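Local coordinates for JamJ (Lyngbya majuscula, PDB 5DOZ), which binds NADPH as the enoyl reductase domain of a polyketide synthase and probably reduces an enoyl thioester with formation of a cyclopropane ring, at residues 209-214 and 240-245; 234-239 and 256-261. One frame throughout, in Å; residues are numbered along the deposited sequence.

Contact 1 of 2, residues 209-214 and 240-245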
ATOM      1  N   GLU A 209     -23.796   8.138   0.295  1.00 35.69           N
ATOM      2  CA  GLU A 209     -24.399   9.234  -0.462  1.00 36.27           C
ATOM      3  C   GLU A 209     -23.464   9.865  -1.510  1.00 35.80           C
ATOM      4  O   GLU A 209     -23.872  10.783  -2.233  1.00 36.33           O
ATOM      5  CB  GLU A 209     -24.944  10.307   0.495  1.00 37.78           C
ATOM      6  CG  GLU A 209     -23.873  11.094   1.242  1.00 38.21           C
ATOM      7  CD  GLU A 209     -24.434  11.949   2.364  1.00 39.26           C
ATOM      8  OE1 GLU A 209     -25.493  12.583   2.164  1.00 39.80           O
ATOM      9  OE2 GLU A 209     -23.806  11.995   3.447  1.00 39.14           O
ATOM     10  N   PHE A 210     -22.226   9.370  -1.600  1.00 34.64           N
ATOM     11  CA  PHE A 210     -21.270   9.857  -2.605  1.00 34.20           C
ATOM     12  C   PHE A 210     -21.764   9.544  -4.016  1.00 34.69           C
ATOM     13  O   PHE A 210     -21.491  10.294  -4.956  1.00 34.94           O
ATOM     14  CB  PHE A 210     -19.850   9.289  -2.377  1.00 32.50           C
ATOM     15  CG  PHE A 210     -19.740   7.803  -2.599  1.00 31.96           C
ATOM     16  CD1 PHE A 210     -19.478   7.287  -3.869  1.00 31.44           C
ATOM     17  CD2 PHE A 210     -19.900   6.915  -1.539  1.00 31.62           C
ATOM     18  CE1 PHE A 210     -19.389   5.919  -4.074  1.00 31.21           C
ATOM     19  CE2 PHE A 210     -19.816   5.548  -1.740  1.00 31.33           C
ATOM     20  CZ  PHE A 210     -19.560   5.048  -3.007  1.00 31.17           C
ATOM     21  N   ALA A 211     -22.495   8.437  -4.142  1.00 35.44           N
ATOM     22  CA  ALA A 211     -23.027   7.972  -5.419  1.00 36.69           C
ATOM     23  C   ALA A 211     -23.934   9.007  -6.083  1.00 37.68           C
ATOM     24  O   ALA A 211     -23.761   9.326  -7.262  1.00 37.92           O
ATOM     25  CB  ALA A 211     -23.765   6.651  -5.239  1.00 37.33           C
ATOM     26  N   ASN A 212     -24.890   9.529  -5.318  1.00 38.48           N
ATOM     27  CA  ASN A 212     -25.813  10.544  -5.814  1.00 39.71           C
ATOM     28  C   ASN A 212     -25.122  11.859  -6.150  1.00 39.51           C
ATOM     29  O   ASN A 212     -25.443  12.493  -7.158  1.00 39.73           O
ATOM     30  CB  ASN A 212     -26.952  10.773  -4.817  1.00 40.82           C
ATOM     31  CG  ASN A 212     -27.934   9.619  -4.781  1.00 41.98           C
ATOM     32  OD1 ASN A 212     -27.978   8.787  -5.696  1.00 42.70           O
ATOM     33  ND2 ASN A 212     -28.735   9.562  -3.725  1.00 42.82           N
ATOM     34  N   GLU A 213     -24.166  12.249  -5.308  1.00 38.89           N
ATOM     35  CA  GLU A 213     -23.363  13.452  -5.519  1.00 38.14           C
ATOM     36  C   GLU A 213     -22.556  13.356  -6.815  1.00 37.90           C
ATOM     37  O   GLU A 213     -22.485  14.315  -7.585  1.00 38.09           O
ATOM     38  CB  GLU A 213     -22.440  13.692  -4.318  1.00 38.01           C
ATOM     39  CG  GLU A 213     -23.178  14.018  -3.023  1.00 38.69           C
ATOM     40  CD  GLU A 213     -22.325  13.852  -1.771  1.00 38.84           C
ATOM     41  OE1 GLU A 213     -21.336  13.088  -1.799  1.00 39.17           O
ATOM     42  OE2 GLU A 213     -22.650  14.482  -0.742  1.00 38.76           O
ATOM     43  N   ILE A 214     -21.967  12.191  -7.063  1.00 37.65           N
ATOM     44  CA  ILE A 214     -21.180  11.982  -8.277  1.00 37.88           C
ATOM     45  C   ILE A 214     -22.057  12.042  -9.536  1.00 39.09           C
ATOM     46  O   ILE A 214     -21.694  12.702 -10.511  1.00 38.84           O
ATOM     47  CB  ILE A 214     -20.314  10.702  -8.197  1.00 36.38           C
ATOM     48  CG1 ILE A 214     -19.097  10.968  -7.296  1.00 35.98           C
ATOM     49  CG2 ILE A 214     -19.884  10.246  -9.586  1.00 35.88           C
ATOM     50  CD1 ILE A 214     -18.152   9.798  -7.098  1.00 35.37           C
ATOM     51  N   LEU A 240     -20.532   0.575  -8.326  1.00 33.00           N
ATOM     52  CA  LEU A 240     -21.004   0.202  -9.660  1.00 33.73           C
ATOM     53  C   LEU A 240     -21.915   1.274 -10.263  1.00 34.49           C
ATOM     54  O   LEU A 240     -21.828   1.556 -11.459  1.00 35.68           O
ATOM     55  CB  LEU A 240     -21.724  -1.150  -9.645  1.00 34.38           C
ATOM     56  CG  LEU A 240     -20.964  -2.404  -9.211  1.00 34.61           C
ATOM     57  CD1 LEU A 240     -21.858  -3.623  -9.358  1.00 35.80           C
ATOM     58  CD2 LEU A 240     -19.675  -2.600  -9.991  1.00 34.36           C
ATOM     59  N   ASP A 241     -22.774   1.874  -9.436  1.00 34.48           N
ATOM     60  CA  ASP A 241     -23.705   2.917  -9.895  1.00 34.82           C
ATOM     61  C   ASP A 241     -22.996   4.155 -10.453  1.00 34.95           C
ATOM     62  O   ASP A 241     -23.461   4.749 -11.433  1.00 34.82           O
ATOM     63  CB  ASP A 241     -24.666   3.336  -8.775  1.00 34.90           C
ATOM     64  CG  ASP A 241     -25.556   2.197  -8.301  1.00 35.30           C
ATOM     65  OD1 ASP A 241     -25.497   1.089  -8.885  1.00 35.32           O
ATOM     66  OD2 ASP A 241     -26.322   2.415  -7.336  1.00 35.41           O
ATOM     67  N   VAL A 242     -21.878   4.540  -9.835  1.00 34.10           N
ATOM     68  CA  VAL A 242     -21.135   5.727 -10.275  1.00 34.05           C
ATOM     69  C   VAL A 242     -20.143   5.427 -11.397  1.00 33.99           C
ATOM     70  O   VAL A 242     -19.539   6.338 -11.959  1.00 34.66           O
ATOM     71  CB  VAL A 242     -20.412   6.452  -9.111  1.00 33.72           C
ATOM     72  CG1 VAL A 242     -21.420   7.037  -8.143  1.00 34.04           C
ATOM     73  CG2 VAL A 242     -19.445   5.530  -8.384  1.00 33.13           C
ATOM     74  N   LEU A 243     -19.983   4.148 -11.718  1.00 33.70           N
ATOM     75  CA  LEU A 243     -19.055   3.721 -12.756  1.00 33.03           C
ATOM     76  C   LEU A 243     -19.696   3.915 -14.136  1.00 33.22           C
ATOM     77  O   LEU A 243     -20.806   3.432 -14.391  1.00 33.57           O
ATOM     78  CB  LEU A 243     -18.662   2.259 -12.517  1.00 33.25           C
ATOM     79  CG  LEU A 243     -17.311   1.674 -12.941  1.00 33.37           C
ATOM     80  CD1 LEU A 243     -16.143   2.633 -12.749  1.00 33.04           C
ATOM     81  CD2 LEU A 243     -17.067   0.388 -12.165  1.00 33.18           C
ATOM     82  N   ALA A 244     -18.994   4.638 -15.008  1.00 32.16           N
ATOM     83  CA  ALA A 244     -19.464   4.935 -16.361  1.00 32.32           C
ATOM     84  C   ALA A 244     -19.580   3.677 -17.218  1.00 32.58           C
ATOM     85  O   ALA A 244     -19.196   2.582 -16.788  1.00 32.19           O
ATOM     86  CB  ALA A 244     -18.540   5.948 -17.030  1.00 32.13           C
ATOM     87  N   LEU A 245     -20.110   3.833 -18.430  1.00 32.94           N
ATOM     88  CA  LEU A 245     -20.180   2.721 -19.366  1.00 33.32           C
ATOM     89  C   LEU A 245     -18.764   2.334 -19.770  1.00 33.12           C
ATOM     90  O   LEU A 245     -17.962   3.192 -20.153  1.00 33.28           O
ATOM     91  CB  LEU A 245     -21.038   3.068 -20.591  1.00 33.87           C
ATOM     92  CG  LEU A 245     -21.417   1.922 -21.537  1.00 34.11           C
ATOM     93  CD1 LEU A 245     -22.385   0.958 -20.866  1.00 34.21           C
ATOM     94  CD2 LEU A 245     -22.008   2.454 -22.838  1.00 34.76           C
TER
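V242, near the end of helix 235-242, drives its two methyls against helix 210-218 and shows how one branched residue can join two helices. The side chains meet through carbon atoms, and no hydrogen bond crosses between the segments. CG1 does most of the work: it reaches past the methyl of A211 to the backbone, 3.3 Å from A211 CA and 3.4 Å from A211 O, while A211 CB stays 3.8 Å away. The small side chain of A211 probably lets the valine come this close to the main chain. One turn on, I214 meets the same methyl with its branch point and with CG2, I214 CB and I214 CG2 each lying 3.8 Å from V242 CG1, and the two side chains cross at about a right angle.

Both helices belong to the Rossmann-type nucleotide-binding domain, where helix 210-218 leads into strand 223-228 of the parallel sheet and helix 235-242 follows that strand. V242 and I214 also touch strands 223-228 and 201-204 respectively.

The aromatic part is looser. V242 CG2 comes to the edge of the F210 ring, near its plane, at 4.3 Å from F210 CE1. With chi1 at -66°, V242 places CG1 anti to its own carbonyl carbon and leaves CG2 for the ring.

Contact 2 of 2, residues 234-239 and 256-261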
ATOM      1  N   GLU A 234     -23.314  -1.579   1.500  1.00 34.88           N
ATOM      2  CA  GLU A 234     -23.695  -1.528   0.090  1.00 35.48           C
ATOM      3  C   GLU A 234     -22.698  -0.703  -0.734  1.00 34.11           C
ATOM      4  O   GLU A 234     -23.056  -0.147  -1.773  1.00 34.54           O
ATOM      5  CB  GLU A 234     -25.127  -0.981  -0.060  1.00 37.47           C
ATOM      6  CG  GLU A 234     -26.209  -1.877   0.548  1.00 39.88           C
ATOM      7  CD  GLU A 234     -27.598  -1.250   0.557  1.00 42.21           C
ATOM      8  OE1 GLU A 234     -27.998  -0.625  -0.455  1.00 42.71           O
ATOM      9  OE2 GLU A 234     -28.309  -1.393   1.581  1.00 43.93           O
ATOM     10  N   TYR A 235     -21.447  -0.644  -0.272  1.00 32.63           N
ATOM     11  CA  TYR A 235     -20.391   0.145  -0.921  1.00 31.47           C
ATOM     12  C   TYR A 235     -20.023  -0.319  -2.329  1.00 31.46           C
ATOM     13  O   TYR A 235     -19.758   0.510  -3.200  1.00 31.43           O
ATOM     14  CB  TYR A 235     -19.127   0.198  -0.052  1.00 30.56           C
ATOM     15  CG  TYR A 235     -19.096   1.345   0.934  1.00 30.24           C
ATOM     16  CD1 TYR A 235     -19.645   1.209   2.208  1.00 30.62           C
ATOM     17  CD2 TYR A 235     -18.520   2.569   0.592  1.00 29.58           C
ATOM     18  CE1 TYR A 235     -19.619   2.257   3.113  1.00 30.67           C
ATOM     19  CE2 TYR A 235     -18.488   3.623   1.492  1.00 29.68           C
ATOM     20  CZ  TYR A 235     -19.037   3.460   2.750  1.00 30.32           C
ATOM     21  OH  TYR A 235     -19.012   4.496   3.656  1.00 30.80           O
ATOM     22  N   ILE A 236     -19.991  -1.630  -2.554  1.00 31.72           N
ATOM     23  CA  ILE A 236     -19.652  -2.148  -3.880  1.00 31.93           C
ATOM     24  C   ILE A 236     -20.726  -1.800  -4.915  1.00 32.68           C
ATOM     25  O   ILE A 236     -20.406  -1.349  -6.017  1.00 32.95           O
ATOM     26  CB  ILE A 236     -19.326  -3.657  -3.865  1.00 31.57           C
ATOM     27  CG1 ILE A 236     -18.019  -3.896  -3.092  1.00 30.91           C
ATOM     28  CG2 ILE A 236     -19.209  -4.190  -5.288  1.00 31.23           C
ATOM     29  CD1 ILE A 236     -17.692  -5.348  -2.803  1.00 30.68           C
ATOM     30  N   GLN A 237     -21.990  -1.992  -4.547  1.00 33.77           N
ATOM     31  CA  GLN A 237     -23.117  -1.670  -5.426  1.00 34.73           C
ATOM     32  C   GLN A 237     -23.162  -0.174  -5.749  1.00 35.20           C
ATOM     33  O   GLN A 237     -23.427   0.210  -6.889  1.00 36.34           O
ATOM     34  CB  GLN A 237     -24.443  -2.132  -4.804  1.00 35.14           C
ATOM     35  CG  GLN A 237     -25.670  -1.925  -5.689  1.00 35.92           C
ATOM     36  CD  GLN A 237     -25.638  -2.775  -6.947  1.00 36.23           C
ATOM     37  OE1 GLN A 237     -25.911  -3.977  -6.905  1.00 36.91           O
ATOM     38  NE2 GLN A 237     -25.307  -2.153  -8.075  1.00 35.45           N
ATOM     39  N   LYS A 238     -22.897   0.657  -4.743  1.00 35.45           N
ATOM     40  CA  LYS A 238     -22.841   2.107  -4.923  1.00 35.57           C
ATOM     41  C   LYS A 238     -21.711   2.512  -5.864  1.00 34.20           C
ATOM     42  O   LYS A 238     -21.876   3.426  -6.673  1.00 34.00           O
ATOM     43  CB  LYS A 238     -22.701   2.830  -3.576  1.00 36.23           C
ATOM     44  CG  LYS A 238     -23.942   2.790  -2.693  1.00 38.34           C
ATOM     45  CD  LYS A 238     -25.172   3.368  -3.386  1.00 39.79           C
ATOM     46  CE  LYS A 238     -26.396   3.336  -2.478  1.00 41.28           C
ATOM     47  NZ  LYS A 238     -26.728   1.968  -1.984  1.00 42.02           N
ATOM     48  N   ASN A 239     -20.571   1.830  -5.753  1.00 33.01           N
ATOM     49  CA  ASN A 239     -19.458   2.031  -6.684  1.00 32.21           C
ATOM     50  C   ASN A 239     -19.845   1.698  -8.128  1.00 32.48           C
ATOM     51  O   ASN A 239     -19.531   2.451  -9.045  1.00 32.28           O
ATOM     52  CB  ASN A 239     -18.225   1.221  -6.263  1.00 31.41           C
ATOM     53  CG  ASN A 239     -17.533   1.787  -5.032  1.00 31.03           C
ATOM     54  OD1 ASN A 239     -17.674   2.962  -4.704  1.00 31.25           O
ATOM     55  ND2 ASN A 239     -16.777   0.940  -4.344  1.00 30.56           N
ATOM     56  N   LYS A 256     -13.596 -10.018   1.465  1.00 43.78           N
ATOM     57  CA  LYS A 256     -15.010 -10.082   1.095  1.00 44.02           C
ATOM     58  C   LYS A 256     -15.323  -9.295  -0.180  1.00 43.01           C
ATOM     59  O   LYS A 256     -16.145  -8.374  -0.170  1.00 44.08           O
ATOM     60  CB  LYS A 256     -15.900  -9.615   2.259  1.00 45.37           C
ATOM     61  CG  LYS A 256     -15.683 -10.360   3.571  1.00 46.44           C
ATOM     62  CD  LYS A 256     -16.282 -11.759   3.555  1.00 47.74           C
ATOM     63  CE  LYS A 256     -16.074 -12.454   4.892  1.00 48.87           C
ATOM     64  NZ  LYS A 256     -16.586 -13.853   4.891  1.00 49.52           N
ATOM     65  N   ILE A 257     -14.658  -9.662  -1.272  1.00 40.94           N
ATOM     66  CA  ILE A 257     -14.882  -9.016  -2.570  1.00 39.49           C
ATOM     67  C   ILE A 257     -15.797  -9.845  -3.481  1.00 39.47           C
ATOM     68  O   ILE A 257     -15.924 -11.057  -3.312  1.00 39.27           O
ATOM     69  CB  ILE A 257     -13.551  -8.690  -3.297  1.00 39.03           C
ATOM     70  CG1 ILE A 257     -12.769  -9.973  -3.623  1.00 38.57           C
ATOM     71  CG2 ILE A 257     -12.715  -7.714  -2.470  1.00 37.67           C
ATOM     72  CD1 ILE A 257     -11.789  -9.830  -4.771  1.00 38.73           C
ATOM     73  N   TRP A 258     -16.438  -9.172  -4.431  1.00 39.44           N
ATOM     74  CA  TRP A 258     -17.280  -9.829  -5.430  1.00 40.23           C
ATOM     75  C   TRP A 258     -16.413 -10.571  -6.443  1.00 40.53           C
ATOM     76  O   TRP A 258     -15.288 -10.152  -6.736  1.00 39.23           O
ATOM     77  CB  TRP A 258     -18.151  -8.794  -6.148  1.00 39.77           C
ATOM     78  CG  TRP A 258     -19.272  -8.212  -5.316  1.00 39.97           C
ATOM     79  CD1 TRP A 258     -19.379  -8.212  -3.951  1.00 40.35           C
ATOM     80  CD2 TRP A 258     -20.427  -7.521  -5.804  1.00 40.28           C
ATOM     81  NE1 TRP A 258     -20.535  -7.577  -3.563  1.00 40.25           N
ATOM     82  CE2 TRP A 258     -21.197  -7.142  -4.681  1.00 40.55           C
ATOM     83  CE3 TRP A 258     -20.888  -7.185  -7.083  1.00 40.74           C
ATOM     84  CZ2 TRP A 258     -22.404  -6.444  -4.799  1.00 41.05           C
ATOM     85  CZ3 TRP A 258     -22.091  -6.491  -7.201  1.00 41.44           C
ATOM     86  CH2 TRP A 258     -22.833  -6.127  -6.060  1.00 41.46           C
ATOM     87  N   SER A 259     -16.936 -11.679  -6.969  1.00 41.65           N
ATOM     88  CA  SER A 259     -16.229 -12.456  -7.986  1.00 42.24           C
ATOM     89  C   SER A 259     -16.517 -11.891  -9.376  1.00 42.64           C
ATOM     90  O   SER A 259     -17.352 -10.993  -9.524  1.00 42.89           O
ATOM     91  CB  SER A 259     -16.604 -13.940  -7.897  1.00 43.33           C
ATOM     92  OG  SER A 259     -18.003 -14.126  -8.015  1.00 44.41           O
ATOM     93  N   HIS A 260     -15.832 -12.414 -10.390  1.00 43.20           N
ATOM     94  CA  HIS A 260     -15.963 -11.889 -11.754  1.00 44.14           C
ATOM     95  C   HIS A 260     -17.358 -11.998 -12.378  1.00 45.11           C
ATOM     96  O   HIS A 260     -17.776 -11.096 -13.109  1.00 45.58           O
ATOM     97  CB  HIS A 260     -14.904 -12.489 -12.681  1.00 44.05           C
ATOM     98  CG  HIS A 260     -13.689 -11.628 -12.835  1.00 43.87           C
ATOM     99  ND1 HIS A 260     -12.507 -11.879 -12.171  1.00 43.48           N
ATOM    100  CD2 HIS A 260     -13.480 -10.511 -13.571  1.00 43.26           C
ATOM    101  CE1 HIS A 260     -11.619 -10.956 -12.497  1.00 43.03           C
ATOM    102  NE2 HIS A 260     -12.184 -10.114 -13.343  1.00 42.68           N
ATOM    103  N   SER A 261     -18.072 -13.086 -12.093  1.00 45.66           N
ATOM    104  CA  SER A 261     -19.423 -13.276 -12.633  1.00 46.34           C
ATOM    105  C   SER A 261     -20.460 -12.456 -11.868  1.00 46.10           C
ATOM    106  O   SER A 261     -21.432 -11.977 -12.453  1.00 45.96           O
ATOM    107  CB  SER A 261     -19.812 -14.757 -12.651  1.00 47.77           C
ATOM    108  OG  SER A 261     -19.746 -15.322 -11.353  1.00 48.39           O
TER
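I236 lies over one face of the W258 indole, a clear case of an aliphatic branch on an aromatic plane. Its CG2 methyl is 3.6 Å from the centroid of the six-membered ring and 15° off the ring normal, a CH-pi contact made almost straight down onto the face. The other branch runs on to the five-membered ring, where I236 CD1 is 3.5 Å from W258 CD1. The isoleucine thus spans both rings, the two side chains running past one another in opposite senses. Its torsions divide the work: CG2 stands anti to the backbone N, and an extended chi2 of 171° carries CD1 along the indole.

Q237 comes to the edge instead. Its chain bends about the CB-CG bond, bringing OE1 into the ring plane 3.8 Å from W258 CH2, with amide and indole planes 72° apart. Replacing W258 by an alanine would probably leave both branches of I236 without their flat partner and open a gap between helix and loop. The backbone of W258 is tied to Y272 on strand 271-274. Here the loop after strand 247-251 packs on the preceding helix, within the beta-alpha-beta succession of a Rossmann-type fold.

Helix 235-242 is common to both contacts, whose centres lie 13 Å apart: contact 1 uses its last turn and contact 2 its first. Along the chain the segments alternate, 209-214, 234-239, 240-245 and 256-261, and the helix is met by helix 210-218, which precedes it, and by the loop leading to helix 260-266, which follows. The two contacts also touch directly, through F210 CZ and N239 OD1 at 3.3 Å and through L240 CD1 and W258 CZ3 at 3.6 Å. Successive elements around strands 223-228 and 247-251 are thereby joined side by side within the Rossmann-type domain, which helps form the NADPH pocket, the cofactor lying about 9 Å from the side chain of F210.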